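PDB 4UUO: cytosolic malate dehydrogenase from Trichomonas vaginalis, which probably catalyses the NAD-dependent interconversion of L-malate and oxaloacetate. Local coordinates for residues M94-K102 / E322-L330. Numbering follows the deposited sequence.
Sequences MDRSDLLAK and EKETAWKVL
L100 and A101, in the first turns of helix 96-117, pack against A326 and V329 near the C-terminal end of helix 306-329, the two local axes passing 8.8 Å apart at a crossing angle of -65°. L100 carries the middle of the interface. Its CD1 methyl enters the groove between E322 and T325, lying 3.4 Å from E322 O and 3.7 Å from T325 CB, while P130 and T133 also touch this side chain. One turn further along, V329 spreads its two methyls along one side of helix 96-117: CG1 meets S97 CB at 3.6 Å, and CG2, set between the backbone N and the carbonyl carbon, rests 3.5 Å from A101 CA and also lies near A101 CB. T325 CG2 lies 3.7 Å from S97 CB and also touches L100, whereas the T325 hydroxyl is hydrogen-bonded to G321 O within its own helix. At the N-terminal end of helix 96-117, R96 extends with CG anti to the backbone N (chi1 -177°) and then bends at chi3. Its CD lies 3.4 Å from E322 OE2, but NE stays 4.4 Å from that oxygen, too far for a salt bridge, and the guanidinium and carboxylate planes are 38° apart. The other carboxylate oxygen, OE1, is hydrogen-bonded to T133. The contact thus joins the NAD-binding and C-terminal domains mainly through apolar packing, while the nearby E322 carboxylate may weakly bias the position of R96, a predicted substrate-binding arginine close to R90.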
# COMPACT_ATOMS: atom_id res chain seq x y z
N MET A 94 3.97 -5.49 31.28
CA MET A 94 4.28 -4.07 31.22
C MET A 94 3.16 -3.20 31.77
O MET A 94 2.02 -3.26 31.30
CB MET A 94 4.58 -3.65 29.78
CG MET A 94 6.03 -3.81 29.38
SD MET A 94 6.35 -3.11 27.75
CE MET A 94 6.07 -1.37 28.04
N ASP A 95 3.50 -2.38 32.76
CA ASP A 95 2.58 -1.37 33.27
C ASP A 95 2.36 -0.29 32.22
O ASP A 95 3.08 -0.24 31.22
CB ASP A 95 3.11 -0.75 34.57
CG ASP A 95 3.24 -1.76 35.71
OD1 ASP A 95 2.53 -2.79 35.67
OD2 ASP A 95 4.04 -1.51 36.64
N ARG A 96 1.38 0.57 32.44
CA ARG A 96 1.21 1.74 31.58
C ARG A 96 2.39 2.67 31.81
O ARG A 96 2.88 3.32 30.88
CB ARG A 96 -0.11 2.45 31.86
CG ARG A 96 -0.39 3.64 30.95
CD ARG A 96 -1.75 4.27 31.23
NE ARG A 96 -1.84 4.86 32.56
CZ ARG A 96 -2.50 4.32 33.58
NH1 ARG A 96 -3.15 3.18 33.43
NH2 ARG A 96 -2.52 4.94 34.76
N SER A 97 2.86 2.72 33.05
CA SER A 97 4.01 3.54 33.42
C SER A 97 5.30 2.98 32.82
O SER A 97 6.24 3.72 32.57
CB SER A 97 4.13 3.65 34.95
OG SER A 97 3.97 2.39 35.56
N ASP A 98 5.32 1.67 32.60
CA ASP A 98 6.41 1.04 31.85
C ASP A 98 6.34 1.48 30.39
O ASP A 98 7.35 1.79 29.77
CB ASP A 98 6.34 -0.48 31.96
CG ASP A 98 6.76 -0.99 33.32
OD1 ASP A 98 7.79 -0.50 33.85
OD2 ASP A 98 6.07 -1.88 33.86
N LEU A 99 5.12 1.51 29.85
CA LEU A 99 4.87 1.96 28.49
C LEU A 99 5.22 3.43 28.33
O LEU A 99 5.87 3.83 27.36
CB LEU A 99 3.41 1.72 28.10
CG LEU A 99 3.11 1.93 26.61
CD1 LEU A 99 3.85 0.90 25.77
CD2 LEU A 99 1.61 1.90 26.33
N LEU A 100 4.77 4.25 29.28
CA LEU A 100 4.97 5.69 29.22
C LEU A 100 6.43 6.05 29.44
O LEU A 100 6.92 7.06 28.92
CB LEU A 100 4.08 6.39 30.24
CG LEU A 100 2.60 6.39 29.88
CD1 LEU A 100 1.76 6.93 31.01
CD2 LEU A 100 2.37 7.19 28.61
N ALA A 101 7.14 5.24 30.21
CA ALA A 101 8.56 5.47 30.46
C ALA A 101 9.35 5.31 29.17
O ALA A 101 10.12 6.19 28.79
CB ALA A 101 9.08 4.53 31.53
N LYS A 102 9.15 4.17 28.49
CA LYS A 102 9.89 3.85 27.28
C LYS A 102 9.55 4.81 26.14
O LYS A 102 10.44 5.29 25.44
CB LYS A 102 9.61 2.40 26.86
CG LYS A 102 10.31 1.36 27.73
CD LYS A 102 11.82 1.57 27.72
CE LYS A 102 12.53 0.71 28.76
NZ LYS A 102 12.51 -0.73 28.41
N GLU A 322 -3.15 9.90 32.47
CA GLU A 322 -2.03 9.31 31.74
C GLU A 322 -0.85 10.28 31.67
O GLU A 322 0.31 9.87 31.78
CB GLU A 322 -2.46 8.89 30.33
CG GLU A 322 -1.49 7.98 29.61
CD GLU A 322 -2.10 7.32 28.37
OE1 GLU A 322 -2.26 8.01 27.34
OE2 GLU A 322 -2.40 6.11 28.43
N LYS A 323 -1.14 11.57 31.50
CA LYS A 323 -0.09 12.57 31.41
C LYS A 323 0.56 12.77 32.78
O LYS A 323 1.73 13.11 32.88
CB LYS A 323 -0.63 13.90 30.88
CG LYS A 323 -1.34 14.74 31.91
CD LYS A 323 -1.75 16.11 31.39
CE LYS A 323 -2.39 16.92 32.51
NZ LYS A 323 -2.84 18.27 32.08
N GLU A 324 -0.22 12.53 33.83
CA GLU A 324 0.28 12.63 35.20
C GLU A 324 1.25 11.49 35.50
O GLU A 324 2.17 11.64 36.30
CB GLU A 324 -0.89 12.62 36.17
CG GLU A 324 -0.51 12.72 37.62
CD GLU A 324 -1.72 12.75 38.53
OE1 GLU A 324 -2.86 12.74 38.01
OE2 GLU A 324 -1.54 12.80 39.77
N THR A 325 1.04 10.35 34.84
CA THR A 325 1.92 9.19 34.97
C THR A 325 3.19 9.39 34.16
O THR A 325 4.27 8.95 34.55
CB THR A 325 1.21 7.90 34.50
OG1 THR A 325 -0.02 7.73 35.22
CG2 THR A 325 2.09 6.68 34.72
N ALA A 326 3.05 10.05 33.01
CA ALA A 326 4.20 10.38 32.18
C ALA A 326 5.15 11.30 32.92
O ALA A 326 6.36 11.10 32.88
CB ALA A 326 3.75 11.01 30.88
N TRP A 327 4.61 12.30 33.61
CA TRP A 327 5.46 13.21 34.38
C TRP A 327 6.11 12.46 35.53
O TRP A 327 7.27 12.70 35.87
CB TRP A 327 4.66 14.41 34.93
CG TRP A 327 3.83 15.20 33.94
CD1 TRP A 327 2.67 15.86 34.21
CD2 TRP A 327 4.11 15.45 32.54
NE1 TRP A 327 2.19 16.48 33.08
CE2 TRP A 327 3.06 16.24 32.04
CE3 TRP A 327 5.12 15.06 31.67
CZ2 TRP A 327 3.00 16.67 30.72
CZ3 TRP A 327 5.07 15.48 30.35
CH2 TRP A 327 4.01 16.28 29.89
N LYS A 328 5.36 11.54 36.12
CA LYS A 328 5.84 10.72 37.23
C LYS A 328 7.08 9.89 36.87
O LYS A 328 8.06 9.90 37.61
CB LYS A 328 4.71 9.80 37.70
CG LYS A 328 5.00 9.07 38.99
CD LYS A 328 3.90 8.07 39.27
CE LYS A 328 4.22 7.21 40.47
NZ LYS A 328 3.22 6.13 40.66
N VAL A 329 7.04 9.18 35.75
CA VAL A 329 8.15 8.31 35.36
C VAL A 329 9.20 9.04 34.52
O VAL A 329 10.20 8.44 34.12
CB VAL A 329 7.67 7.08 34.57
CG1 VAL A 329 6.46 6.44 35.25
CG2 VAL A 329 7.35 7.47 33.13
N LEU A 330 8.94 10.31 34.23
CA LEU A 330 9.92 11.13 33.52
C LEU A 330 10.65 12.02 34.52
O LEU A 330 11.54 12.78 34.14
CB LEU A 330 9.25 11.98 32.44
CG LEU A 330 9.23 11.40 31.03
CD1 LEU A 330 8.73 9.98 31.06
CD2 LEU A 330 8.37 12.25 30.11